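Local coordinates for protein geranylgeranyl pyrophosphate synthase (Corynebacterium glutamicum, PDB 3Q2Q) that probably catalyses the head-to-tail condensation of an allylic diphosphate with isopentenyl diphosphate units to build longer prenyl diphosphates, a metal-dependent step of isoprenoid biosynthesis, at residues D42-V47 against R78-L83; L112-V117 against V138-G143; L172-M177 against I196-G201; R284-G289 against N298-L303. All coordinates share one frame; numbering follows the deposited sequence.

Contact 1: D42-V47 against R78-L83; sequences DAMVQV and RPMFAL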
loop_
_atom_site.group_PDB
_atom_site.type_symbol
_atom_site.label_atom_id
_atom_site.label_comp_id
_atom_site.label_asym_id
_atom_site.label_seq_id
_atom_site.Cartn_x
_atom_site.Cartn_y
_atom_site.Cartn_z
ATOM N N ASP A 42 30.394 3.090 -6.001
ATOM C CA ASP A 42 29.974 2.707 -7.343
ATOM C C ASP A 42 28.620 1.984 -7.317
ATOM O O ASP A 42 27.768 2.196 -8.182
ATOM C CB ASP A 42 31.032 1.820 -8.008
ATOM C CG ASP A 42 32.206 2.617 -8.550
ATOM O OD1 ASP A 42 32.274 3.837 -8.288
ATOM O OD2 ASP A 42 33.060 2.022 -9.241
ATOM N N ALA A 43 28.428 1.126 -6.330
ATOM C CA ALA A 43 27.174 0.410 -6.225
ATOM C C ALA A 43 26.055 1.387 -5.836
ATOM O O ALA A 43 24.937 1.270 -6.326
ATOM C CB ALA A 43 27.293 -0.726 -5.222
ATOM N N MET A 44 26.346 2.347 -4.964
ATOM C CA MET A 44 25.311 3.315 -4.576
ATOM C C MET A 44 24.800 4.112 -5.787
ATOM O O MET A 44 23.621 4.512 -5.837
ATOM C CB MET A 44 25.777 4.257 -3.455
ATOM C CG MET A 44 25.687 3.673 -2.030
ATOM S SD MET A 44 24.015 3.149 -1.492
ATOM C CE MET A 44 23.037 4.291 -2.398
ATOM N N VAL A 45 25.681 4.340 -6.762
ATOM C CA VAL A 45 25.291 5.006 -8.004
ATOM C C VAL A 45 24.305 4.136 -8.774
ATOM O O VAL A 45 23.306 4.626 -9.329
ATOM C CB VAL A 45 26.525 5.297 -8.914
ATOM C CG1 VAL A 45 26.086 5.569 -10.367
ATOM C CG2 VAL A 45 27.384 6.455 -8.344
ATOM N N GLN A 46 24.578 2.839 -8.831
ATOM C CA GLN A 46 23.697 1.899 -9.510
ATOM C C GLN A 46 22.333 1.819 -8.802
ATOM O O GLN A 46 21.285 1.704 -9.440
ATOM C CB GLN A 46 24.362 0.519 -9.557
ATOM C CG GLN A 46 25.834 0.564 -10.005
ATOM C CD GLN A 46 26.462 -0.813 -10.161
ATOM O OE1 GLN A 46 25.888 -1.707 -10.782
ATOM N NE2 GLN A 46 27.658 -0.982 -9.606
ATOM N N VAL A 47 22.367 1.863 -7.469
ATOM C CA VAL A 47 21.139 1.895 -6.667
ATOM C C VAL A 47 20.352 3.173 -7.016
ATOM O O VAL A 47 19.160 3.114 -7.328
ATOM C CB VAL A 47 21.450 1.848 -5.135
ATOM C CG1 VAL A 47 20.208 2.161 -4.309
ATOM C CG2 VAL A 47 22.043 0.472 -4.733
ATOM N N ARG A 78 19.722 2.778 4.315
ATOM C CA ARG A 78 19.230 1.394 4.193
ATOM C C ARG A 78 19.841 0.642 2.999
ATOM O O ARG A 78 20.300 -0.504 3.144
ATOM C CB ARG A 78 17.694 1.350 4.190
ATOM C CG ARG A 78 17.089 1.737 5.544
ATOM C CD ARG A 78 15.616 2.130 5.431
ATOM N NE ARG A 78 15.122 2.641 6.709
ATOM C CZ ARG A 78 15.349 3.874 7.136
ATOM N NH1 ARG A 78 16.040 4.702 6.371
ATOM N NH2 ARG A 78 14.861 4.290 8.298
ATOM N N PRO A 79 19.854 1.272 1.819
ATOM C CA PRO A 79 20.533 0.568 0.726
ATOM C C PRO A 79 22.050 0.413 0.962
ATOM O O PRO A 79 22.637 -0.595 0.561
ATOM C CB PRO A 79 20.224 1.420 -0.523
ATOM C CG PRO A 79 19.515 2.658 -0.047
ATOM C CD PRO A 79 19.066 2.444 1.368
ATOM N N MET A 80 22.683 1.393 1.593
ATOM C CA MET A 80 24.107 1.260 1.895
ATOM C C MET A 80 24.350 0.071 2.824
ATOM O O MET A 80 25.298 -0.695 2.630
ATOM C CB MET A 80 24.675 2.537 2.517
ATOM C CG MET A 80 26.139 2.400 2.935
ATOM S SD MET A 80 27.246 2.003 1.556
ATOM C CE MET A 80 27.295 3.581 0.708
ATOM N N PHE A 81 23.490 -0.093 3.826
ATOM C CA PHE A 81 23.642 -1.226 4.739
ATOM C C PHE A 81 23.474 -2.537 3.973
ATOM O O PHE A 81 24.201 -3.504 4.225
ATOM C CB PHE A 81 22.671 -1.160 5.929
ATOM C CG PHE A 81 22.752 -2.369 6.858
ATOM C CD1 PHE A 81 23.981 -2.824 7.332
ATOM C CD2 PHE A 81 21.610 -3.069 7.220
ATOM C CE1 PHE A 81 24.052 -3.944 8.169
ATOM C CE2 PHE A 81 21.668 -4.178 8.079
ATOM C CZ PHE A 81 22.890 -4.618 8.549
ATOM N N ALA A 82 22.544 -2.557 3.026
ATOM C CA ALA A 82 22.342 -3.752 2.188
ATOM C C ALA A 82 23.607 -4.058 1.359
ATOM O O ALA A 82 23.990 -5.213 1.186
ATOM C CB ALA A 82 21.149 -3.574 1.254
ATOM N N LEU A 83 24.241 -3.013 0.836
ATOM C CA LEU A 83 25.458 -3.179 0.041
ATOM C C LEU A 83 26.611 -3.706 0.926
ATOM O O LEU A 83 27.302 -4.651 0.542
ATOM C CB LEU A 83 25.843 -1.863 -0.654
ATOM C CG LEU A 83 24.880 -1.209 -1.664
ATOM C CD1 LEU A 83 25.490 0.059 -2.288
ATOM C CD2 LEU A 83 24.448 -2.174 -2.775
#

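Contact 2: L112-V117 against V138-G143; sequences LYHDDV and VAILAG. With CA (calcium ion), chain C; DMA (dimethylallyl diphosphate), chain B.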
loop_
_atom_site.group_PDB
_atom_site.type_symbol
_atom_site.label_atom_id
_atom_site.label_comp_id
_atom_site.label_asym_id
_atom_site.label_seq_id
_atom_site.Cartn_x
_atom_site.Cartn_y
_atom_site.Cartn_z
ATOM N N LEU A 112 7.063 6.492 4.393
ATOM C CA LEU A 112 7.120 7.925 4.647
ATOM C C LEU A 112 5.914 8.646 4.059
ATOM O O LEU A 112 5.346 9.525 4.695
ATOM C CB LEU A 112 8.408 8.550 4.080
ATOM C CG LEU A 112 9.693 8.328 4.878
ATOM C CD1 LEU A 112 10.869 9.007 4.169
ATOM C CD2 LEU A 112 9.574 8.833 6.315
ATOM N N TYR A 113 5.532 8.297 2.836
ATOM C CA TYR A 113 4.397 8.959 2.209
ATOM C C TYR A 113 3.136 8.714 3.017
ATOM O O TYR A 113 2.353 9.640 3.277
ATOM C CB TYR A 113 4.197 8.460 0.784
ATOM C CG TYR A 113 5.060 9.141 -0.231
ATOM C CD1 TYR A 113 5.010 10.520 -0.395
ATOM C CD2 TYR A 113 5.906 8.411 -1.055
ATOM C CE1 TYR A 113 5.794 11.154 -1.338
ATOM C CE2 TYR A 113 6.699 9.030 -1.998
ATOM C CZ TYR A 113 6.638 10.404 -2.138
ATOM O OH TYR A 113 7.421 11.036 -3.079
ATOM N N HIS A 114 2.933 7.463 3.423
ATOM C CA HIS A 114 1.763 7.140 4.229
ATOM C C HIS A 114 1.879 7.706 5.652
ATOM O O HIS A 114 0.907 8.198 6.211
ATOM C CB HIS A 114 1.493 5.632 4.205
ATOM C CG HIS A 114 0.978 5.155 2.883
ATOM N ND1 HIS A 114 0.570 3.855 2.663
ATOM C CD2 HIS A 114 0.765 5.816 1.718
ATOM C CE1 HIS A 114 0.158 3.729 1.414
ATOM N NE2 HIS A 114 0.265 4.902 0.817
ATOM N N ASP A 115 3.068 7.656 6.230
ATOM C CA ASP A 115 3.281 8.260 7.537
ATOM C C ASP A 115 3.023 9.770 7.527
ATOM O O ASP A 115 2.441 10.302 8.468
ATOM C CB ASP A 115 4.692 7.997 8.039
ATOM C CG ASP A 115 4.960 8.675 9.359
ATOM O OD1 ASP A 115 4.634 8.074 10.402
ATOM O OD2 ASP A 115 5.480 9.815 9.350
ATOM N N ASP A 116 3.468 10.454 6.476
ATOM C CA ASP A 116 3.292 11.904 6.379
ATOM C C ASP A 116 1.822 12.299 6.354
ATOM O O ASP A 116 1.423 13.256 7.015
ATOM C CB ASP A 116 4.016 12.479 5.157
ATOM C CG ASP A 116 5.531 12.467 5.314
ATOM O OD1 ASP A 116 6.023 12.104 6.408
ATOM O OD2 ASP A 116 6.235 12.817 4.339
ATOM N N VAL A 117 1.013 11.571 5.595
ATOM C CA VAL A 117 -0.416 11.873 5.527
ATOM C C VAL A 117 -1.073 11.755 6.902
ATOM O O VAL A 117 -2.030 12.469 7.212
ATOM C CB VAL A 117 -1.147 10.958 4.524
ATOM C CG1 VAL A 117 -2.650 10.977 4.779
ATOM C CG2 VAL A 117 -0.831 11.380 3.096
ATOM N N VAL A 138 -3.186 12.233 -2.835
ATOM C CA VAL A 138 -2.056 12.160 -3.731
ATOM C C VAL A 138 -0.910 11.369 -3.099
ATOM O O VAL A 138 -0.346 10.477 -3.739
ATOM C CB VAL A 138 -1.659 13.580 -4.228
ATOM C CG1 VAL A 138 -0.161 13.782 -4.238
ATOM C CG2 VAL A 138 -2.251 13.827 -5.603
ATOM N N ALA A 139 -0.601 11.661 -1.842
ATOM C CA ALA A 139 0.470 10.984 -1.131
ATOM C C ALA A 139 0.120 9.533 -0.832
ATOM O O ALA A 139 0.991 8.672 -0.806
ATOM C CB ALA A 139 0.799 11.724 0.163
ATOM N N ILE A 140 -1.154 9.258 -0.579
ATOM C CA ILE A 140 -1.566 7.872 -0.371
ATOM C C ILE A 140 -1.290 7.059 -1.642
ATOM O O ILE A 140 -0.726 5.954 -1.592
ATOM C CB ILE A 140 -3.050 7.801 -0.053
ATOM C CG1 ILE A 140 -3.300 8.367 1.347
ATOM C CG2 ILE A 140 -3.549 6.342 -0.106
ATOM C CD1 ILE A 140 -4.813 8.537 1.653
ATOM N N LEU A 141 -1.686 7.620 -2.783
ATOM C CA LEU A 141 -1.501 6.962 -4.067
ATOM C C LEU A 141 -0.038 6.900 -4.484
ATOM O O LEU A 141 0.380 5.943 -5.149
ATOM C CB LEU A 141 -2.328 7.634 -5.155
ATOM C CG LEU A 141 -3.832 7.539 -4.822
ATOM C CD1 LEU A 141 -4.635 8.330 -5.844
ATOM C CD2 LEU A 141 -4.295 6.075 -4.735
ATOM N N ALA A 142 0.736 7.920 -4.128
ATOM C CA ALA A 142 2.172 7.866 -4.395
ATOM C C ALA A 142 2.802 6.695 -3.622
ATOM O O ALA A 142 3.608 5.926 -4.167
ATOM C CB ALA A 142 2.838 9.174 -4.025
ATOM N N GLY A 143 2.415 6.527 -2.361
ATOM C CA GLY A 143 2.959 5.418 -1.567
ATOM C C GLY A 143 2.562 4.094 -2.191
ATOM O O GLY A 143 3.374 3.162 -2.293
HETATM CA CA CA C . 5.503 10.330 11.685
HETATM C C1 DMA B . 8.574 8.095 9.747
HETATM O O1 DMA B . 8.335 7.734 11.107
HETATM C C2 DMA B . 7.927 7.072 8.846
HETATM C C3 DMA B . 8.082 5.764 9.090
HETATM C C4 DMA B . 7.432 4.759 8.192
HETATM C C5 DMA B . 8.902 5.307 10.272
HETATM P PA DMA B . 8.577 8.803 12.288
HETATM O O1A DMA B . 7.234 9.324 12.739
HETATM O O2A DMA B . 9.552 8.216 13.286
HETATM O O3A DMA B . 9.308 10.005 11.514
HETATM P PB DMA B . 8.892 11.516 11.870
HETATM O O1B DMA B . 9.843 12.333 11.028
HETATM O O2B DMA B . 9.131 11.589 13.359
HETATM O O3B DMA B . 7.436 11.611 11.464
HETATM O O HOH W 1 4.411 8.984 13.011
HETATM O O HOH W 2 6.183 11.371 14.151
#

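Contact 3: L172-M177 against I196-G201; sequences LVTGQM and IREKTG. With DMA (dimethylallyl diphosphate), chain B.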
loop_
_atom_site.group_PDB
_atom_site.type_symbol
_atom_site.label_atom_id
_atom_site.label_comp_id
_atom_site.label_asym_id
_atom_site.label_seq_id
_atom_site.Cartn_x
_atom_site.Cartn_y
_atom_site.Cartn_z
ATOM N N LEU A 172 6.169 -3.386 9.765
ATOM C CA LEU A 172 6.297 -1.943 9.637
ATOM C C LEU A 172 4.940 -1.290 9.791
ATOM O O LEU A 172 4.802 -0.298 10.505
ATOM C CB LEU A 172 6.873 -1.618 8.257
ATOM C CG LEU A 172 7.916 -0.534 8.080
ATOM C CD1 LEU A 172 8.481 -0.656 6.659
ATOM C CD2 LEU A 172 7.249 0.814 8.307
ATOM N N VAL A 173 3.933 -1.842 9.108
ATOM C CA VAL A 173 2.580 -1.321 9.205
ATOM C C VAL A 173 2.008 -1.516 10.615
ATOM O O VAL A 173 1.325 -0.640 11.130
ATOM C CB VAL A 173 1.617 -1.968 8.169
ATOM C CG1 VAL A 173 0.165 -1.513 8.431
ATOM C CG2 VAL A 173 2.054 -1.616 6.737
ATOM N N THR A 174 2.301 -2.659 11.230
ATOM C CA THR A 174 1.932 -2.897 12.614
ATOM C C THR A 174 2.518 -1.820 13.544
ATOM O O THR A 174 1.811 -1.321 14.422
ATOM C CB THR A 174 2.296 -4.315 13.058
ATOM O OG1 THR A 174 1.580 -5.249 12.221
ATOM C CG2 THR A 174 1.936 -4.548 14.539
ATOM N N GLY A 175 3.779 -1.438 13.335
ATOM C CA GLY A 175 4.399 -0.388 14.144
ATOM C C GLY A 175 3.706 0.960 14.008
ATOM O O GLY A 175 3.485 1.661 15.012
ATOM N N GLN A 176 3.382 1.352 12.779
ATOM C CA GLN A 176 2.630 2.584 12.550
ATOM C C GLN A 176 1.251 2.511 13.231
ATOM O O GLN A 176 0.821 3.472 13.844
ATOM C CB GLN A 176 2.472 2.868 11.048
ATOM C CG GLN A 176 3.786 3.188 10.313
ATOM C CD GLN A 176 3.636 3.113 8.794
ATOM O OE1 GLN A 176 3.389 2.042 8.235
ATOM N NE2 GLN A 176 3.790 4.246 8.122
ATOM N N MET A 177 0.563 1.372 13.132
ATOM C CA MET A 177 -0.755 1.233 13.793
ATOM C C MET A 177 -0.605 1.309 15.307
ATOM O O MET A 177 -1.412 1.951 15.988
ATOM C CB MET A 177 -1.459 -0.091 13.417
ATOM C CG MET A 177 -2.951 -0.157 13.812
ATOM S SD MET A 177 -4.077 0.949 12.883
ATOM C CE MET A 177 -4.496 -0.097 11.482
ATOM N N ILE A 196 9.374 1.096 18.024
ATOM C CA ILE A 196 10.636 1.318 17.309
ATOM C C ILE A 196 11.113 0.054 16.601
ATOM O O ILE A 196 11.537 0.115 15.456
ATOM C CB ILE A 196 11.770 1.799 18.240
ATOM C CG1 ILE A 196 11.420 3.154 18.844
ATOM C CG2 ILE A 196 13.103 1.907 17.466
ATOM C CD1 ILE A 196 12.440 3.584 19.867
ATOM N N ARG A 197 11.050 -1.078 17.284
ATOM C CA ARG A 197 11.438 -2.336 16.656
ATOM C C ARG A 197 10.686 -2.558 15.338
ATOM O O ARG A 197 11.256 -3.029 14.325
ATOM C CB ARG A 197 11.194 -3.508 17.606
ATOM C CG ARG A 197 11.469 -4.874 16.956
ATOM C CD ARG A 197 11.153 -6.038 17.921
ATOM N NE ARG A 197 9.816 -5.881 18.490
ATOM C CZ ARG A 197 8.691 -6.290 17.908
ATOM N NH1 ARG A 197 8.724 -6.913 16.731
ATOM N NH2 ARG A 197 7.527 -6.074 18.509
ATOM N N GLU A 198 9.398 -2.231 15.353
ATOM C CA GLU A 198 8.522 -2.462 14.199
ATOM C C GLU A 198 8.581 -1.370 13.143
ATOM O O GLU A 198 8.713 -1.663 11.951
ATOM C CB GLU A 198 7.060 -2.661 14.660
ATOM C CG GLU A 198 6.852 -3.984 15.419
ATOM C CD GLU A 198 5.553 -4.028 16.195
ATOM O OE1 GLU A 198 4.886 -2.990 16.267
ATOM O OE2 GLU A 198 5.203 -5.094 16.753
ATOM N N LYS A 199 8.476 -0.111 13.568
ATOM C CA LYS A 199 8.459 1.006 12.633
ATOM C C LYS A 199 9.810 1.233 11.995
ATOM O O LYS A 199 9.885 1.708 10.867
ATOM C CB LYS A 199 8.100 2.321 13.338
ATOM C CG LYS A 199 6.655 2.724 13.281
ATOM C CD LYS A 199 6.481 4.158 13.777
ATOM C CE LYS A 199 6.698 5.174 12.662
ATOM N NZ LYS A 199 6.314 6.557 13.092
ATOM N N THR A 200 10.874 0.940 12.735
ATOM C CA THR A 200 12.226 1.300 12.292
ATOM C C THR A 200 13.171 0.116 12.144
ATOM O O THR A 200 13.845 -0.028 11.120
ATOM C CB THR A 200 12.844 2.324 13.264
ATOM O OG1 THR A 200 12.037 3.511 13.252
ATOM C CG2 THR A 200 14.269 2.678 12.864
ATOM N N GLY A 201 13.229 -0.717 13.174
ATOM C CA GLY A 201 14.216 -1.785 13.221
ATOM C C GLY A 201 14.061 -2.770 12.081
ATOM O O GLY A 201 15.055 -3.180 11.481
HETATM C C1 DMA B . 8.574 8.095 9.747
HETATM O O1 DMA B . 8.335 7.734 11.107
HETATM C C2 DMA B . 7.927 7.072 8.846
HETATM C C3 DMA B . 8.082 5.764 9.090
HETATM C C4 DMA B . 7.432 4.759 8.192
HETATM C C5 DMA B . 8.902 5.307 10.272
HETATM P PA DMA B . 8.577 8.803 12.288
HETATM O O1A DMA B . 7.234 9.324 12.739
HETATM O O2A DMA B . 9.552 8.216 13.286
HETATM O O3A DMA B . 9.308 10.005 11.514
HETATM P PB DMA B . 8.892 11.516 11.870
HETATM O O1B DMA B . 9.843 12.333 11.028
HETATM O O2B DMA B . 9.131 11.589 13.359
HETATM O O3B DMA B . 7.436 11.611 11.464
#

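Contact 4: R284-G289 against N298-L303; sequences RDILTG and NHVLEL. With CA (calcium ion), chain G.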
loop_
_atom_site.group_PDB
_atom_site.type_symbol
_atom_site.label_atom_id
_atom_site.label_comp_id
_atom_site.label_asym_id
_atom_site.label_seq_id
_atom_site.Cartn_x
_atom_site.Cartn_y
_atom_site.Cartn_z
ATOM N N ARG A 284 5.440 13.357 36.817
ATOM C CA ARG A 284 4.148 12.689 36.701
ATOM C C ARG A 284 3.002 13.696 36.803
ATOM O O ARG A 284 2.031 13.625 36.053
ATOM C CB ARG A 284 4.016 11.595 37.760
ATOM C CG ARG A 284 4.853 10.348 37.447
ATOM C CD ARG A 284 4.530 9.170 38.371
ATOM N NE ARG A 284 4.923 9.420 39.761
ATOM C CZ ARG A 284 6.146 9.219 40.248
ATOM N NH1 ARG A 284 6.397 9.463 41.523
ATOM N NH2 ARG A 284 7.119 8.772 39.465
ATOM N N ASP A 285 3.130 14.655 37.712
ATOM C CA ASP A 285 2.083 15.659 37.915
ATOM C C ASP A 285 1.982 16.698 36.795
ATOM O O ASP A 285 0.903 17.239 36.542
ATOM C CB ASP A 285 2.254 16.346 39.271
ATOM C CG ASP A 285 1.915 15.431 40.431
ATOM O OD1 ASP A 285 1.032 14.558 40.269
ATOM O OD2 ASP A 285 2.535 15.579 41.502
ATOM N N ILE A 286 3.098 16.990 36.131
ATOM C CA ILE A 286 3.078 17.914 35.000
ATOM C C ILE A 286 2.721 17.269 33.661
ATOM O O ILE A 286 2.022 17.878 32.848
ATOM C CB ILE A 286 4.427 18.619 34.803
ATOM C CG1 ILE A 286 4.836 19.390 36.053
ATOM C CG2 ILE A 286 4.359 19.551 33.584
ATOM C CD1 ILE A 286 6.249 19.969 35.960
ATOM N N LEU A 287 3.217 16.056 33.426
ATOM C CA LEU A 287 3.163 15.446 32.091
ATOM C C LEU A 287 1.871 14.689 31.823
ATOM O O LEU A 287 1.881 13.517 31.446
ATOM C CB LEU A 287 4.373 14.545 31.852
ATOM C CG LEU A 287 5.668 15.307 31.574
ATOM C CD1 LEU A 287 6.796 14.332 31.299
ATOM C CD2 LEU A 287 5.484 16.244 30.402
ATOM N N THR A 288 0.769 15.392 32.047
ATOM C CA THR A 288 -0.566 14.891 31.794
ATOM C C THR A 288 -1.426 16.091 31.421
ATOM O O THR A 288 -2.338 15.989 30.600
ATOM C CB THR A 288 -1.151 14.206 33.041
ATOM O OG1 THR A 288 -1.078 15.101 34.158
ATOM C CG2 THR A 288 -0.372 12.940 33.366
ATOM N N GLY A 289 -1.106 17.236 32.019
ATOM C CA GLY A 289 -1.848 18.471 31.790
ATOM C C GLY A 289 -1.517 19.143 30.472
ATOM O O GLY A 289 -0.877 18.545 29.605
ATOM N N ASN A 298 10.431 24.078 29.103
ATOM C CA ASN A 298 11.790 24.280 29.563
ATOM C C ASN A 298 11.999 23.827 31.008
ATOM O O ASN A 298 13.110 23.488 31.394
ATOM C CB ASN A 298 12.208 25.741 29.378
ATOM C CG ASN A 298 12.302 26.136 27.911
ATOM O OD1 ASN A 298 13.018 25.504 27.130
ATOM N ND2 ASN A 298 11.574 27.183 27.528
ATOM N N HIS A 299 10.932 23.829 31.799
ATOM C CA HIS A 299 10.992 23.365 33.184
ATOM C C HIS A 299 11.091 21.830 33.201
ATOM O O HIS A 299 11.941 21.261 33.884
ATOM C CB HIS A 299 9.770 23.875 33.965
ATOM C CG HIS A 299 9.706 23.415 35.389
ATOM N ND1 HIS A 299 10.742 23.590 36.281
ATOM C CD2 HIS A 299 8.715 22.800 36.082
ATOM C CE1 HIS A 299 10.400 23.092 37.458
ATOM N NE2 HIS A 299 9.174 22.607 37.364
ATOM N N VAL A 300 10.233 21.177 32.421
ATOM C CA VAL A 300 10.320 19.739 32.190
ATOM C C VAL A 300 11.709 19.312 31.699
ATOM O O VAL A 300 12.308 18.377 32.235
ATOM C CB VAL A 300 9.273 19.277 31.174
ATOM C CG1 VAL A 300 9.466 17.799 30.850
ATOM C CG2 VAL A 300 7.866 19.536 31.725
ATOM N N LEU A 301 12.215 19.988 30.675
ATOM C CA LEU A 301 13.577 19.720 30.213
ATOM C C LEU A 301 14.587 19.807 31.356
ATOM O O LEU A 301 15.453 18.948 31.479
ATOM C CB LEU A 301 13.965 20.664 29.074
ATOM C CG LEU A 301 13.311 20.309 27.734
ATOM C CD1 LEU A 301 13.352 21.496 26.767
ATOM C CD2 LEU A 301 13.960 19.065 27.112
ATOM N N GLU A 302 14.502 20.815 32.199
ATOM C CA GLU A 302 15.388 20.856 33.351
ATOM C C GLU A 302 15.134 19.708 34.319
ATOM O O GLU A 302 16.051 19.073 34.742
ATOM C CB GLU A 302 15.341 22.206 34.071
ATOM C CG GLU A 302 16.189 22.317 35.339
ATOM C CD GLU A 302 17.701 22.220 35.107
ATOM O OE1 GLU A 302 18.159 22.751 34.082
ATOM O OE2 GLU A 302 18.423 21.623 35.943
ATOM N N LEU A 303 13.887 19.415 34.631
ATOM C CA LEU A 303 13.597 18.281 35.500
ATOM C C LEU A 303 14.250 17.013 34.937
ATOM O O LEU A 303 14.910 16.270 35.659
ATOM C CB LEU A 303 12.089 18.083 35.647
ATOM C CG LEU A 303 11.417 19.130 36.548
ATOM C CD1 LEU A 303 9.907 19.007 36.484
ATOM C CD2 LEU A 303 11.891 18.969 37.978
HETATM CA CA CA G . 20.346 20.776 34.505
HETATM O O HOH W 3 19.806 21.143 32.337
HETATM O O HOH W 4 20.953 19.186 36.203
#

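Contact 1: D42-V47 against R78-L83
M44 and L83 bury the most surface where helix 34-55 crosses helix 77-86, and each lies against several partners. The M44 chain bends at chi2 (-59°), which brings its sulfur against the second helix: SD of M44 lies 3.5 Å from CD1 of L83 and 4.3 Å from CB of P79. L83 comes from the other side with CG anti to its carbonyl carbon (chi1 -61°), and its two methyls divide the work. CD1 is wedged between the M44 sulfur and CB of A43, 3.5 Å from the latter, whereas CD2 meets CG2 of V47 tip to tip at 4.1 Å. Beyond that, the V47 side chain crosses P79 at about a right angle, its CG1 3.9 Å from CB of the proline.

The segment axes approach to 10.3 Å at 129°, so the side chains have to bridge a fairly wide gap. I98 of helix 95-119 touches both A43 and L83, extending the apolar layer to a third helix. Across the two segments the cohesion is wholly apolar, made of methyl, methylene, proline-ring and thioether groups; it therefore depends on complementary shape and the exclusion of water rather than on directional bonds.

Contact 2: L112-V117 against V138-G143
A139 opens the second segment's side of the contact against V117 and Y113. Its methyl is pressed on V117, with CB of A139 only 3.4 Å from CG2 of V117, tighter than usual for two carbons, while the A139 carbonyl O lies 3.6 Å from CB of Y113. Next, the carbonyl of I140 takes the single hydrogen bond between the segments: NE2 of H114 donates to O of I140 at 2.8 Å, at 159° about the hydrogen. The bond runs in the carbonyl plane onto a lone pair and nearly in the imidazole plane, so it fixes the ring's turn; ND1 bonds D144 of the second subunit, gripping the ring from both nitrogens.

The axes of the two segments run almost antiparallel and approach to 8.1 Å, and helix 95-119 carries the DDxxD motif of prenyl synthases. D115, which takes no part in this packing, has CG anti to its backbone N (chi1 177°) and chelates a calcium ion through OD1 and OD2, the latter at 2.4 Å; D119, both phosphates of dimethylallyl diphosphate and waters also bind the ion.

Further along, the A142 methyl sits over the centre of one face of the Y113 ring, a CH-pi contact with CB 4.2 Å from the centroid. G143 brings its bare CA to 3.6 Å from NE2 of H114, where a CB would collide with the imidazole.

Contact 3: L172-M177 against I196-G201
The binding site for dimethylallyl diphosphate is lined in part by K199 and Q176, which meet where helices 159-181 and 188-213 cross. The two side chains cross at about a right angle, and CG of K199 lies 3.5 Å from C of G175. A bend at chi3 (86°) carries the amine to the substrate: NZ of K199 donates to the ester oxygen O1 of the ligand at 3.1 Å, and more weakly to its O1A. The same amine forms a salt bridge with E179, so the cation is shared between protein and diphosphate. Q176 NE2 and L172 CD2 approach the ligand's C4 methyl.

G175 makes the close crossing possible, since its CA and the CA of K199 are 4.6 Å apart and a CB there would clash with E198 and K199. Against this bare backbone, E198 OE1 lies 3.4 Å from G175 CA, while the T174 methyl sits beside the carboxylate, whose OE2 is salt-bridged to R178. The CA of L172 makes a CH...O contact with the E198 carbonyl O, 3.4 Å away.

Helix 95-119 touches Q176 and K199 through D115 and L172 through T111; helix 219-246 packs on I196 and T200, and the second subunit lies against T174 and Q176.

Contact 4: R284-G289 against N298-L303
I286 and V300 form the close-packed part of this contact, and the histidine side of the interface is more open. I286 is the last helical residue of 278-286 and divides its branches among partners on helix 294-306. The I286 and V300 side chains slide past each other in opposite directions, with I286 CG2, anti to the backbone N, 4.0 Å from V300 CG2. The longer branch, extended at chi2 (173°), carries CD1 to meet L303 tip to tip, 3.8 Å from CD1 of that leucine. L287 adds its CD2 at 4.3 Å from V300 CG2, and its side chain also touches F265 and L273, so this end of the interface is buried.

Toward solvent the contact thins to H299. Its CD2 lies 3.8 Å from I286 CD1, the two side chains crossing at about a right angle, and L303 CD1 covers one face of the imidazole, offset toward the rim. H299 is anchored by NE2, which hydrogen-bonds E282. E302 points elsewhere: its OE2 binds a calcium ion at 2.5 Å, joined by S305 and two waters, one of which also donates to OE1.

Just past the helix, L287 leaves helical geometry at the centre of an inverse gamma turn. The whole is two short helices, 278-286 and 294-306, joined by a loop, in the all-helical prenyl synthase fold, with a calcium site on the second helix.

In the fold
From the N terminus the contacts follow one another in series, none enclosing or crossing another. Contact 1 closes a loop of 30 residues between helices 34-55 and 77-86, and helix 95-119 is the next helix in the chain. Contact 2 pairs that helix with 133-157, closing 20 residues; contact 3 joins the next two helices, 159-181 and 188-213, across 18. Contacts 2 and 3 touch through a D115 to K199 salt bridge, share the substrate and both face the second subunit, tying active site to dimer interface. Contact 4 closes only eight residues and lies across the chain's centre from contact 1, their centres about 43 Å apart.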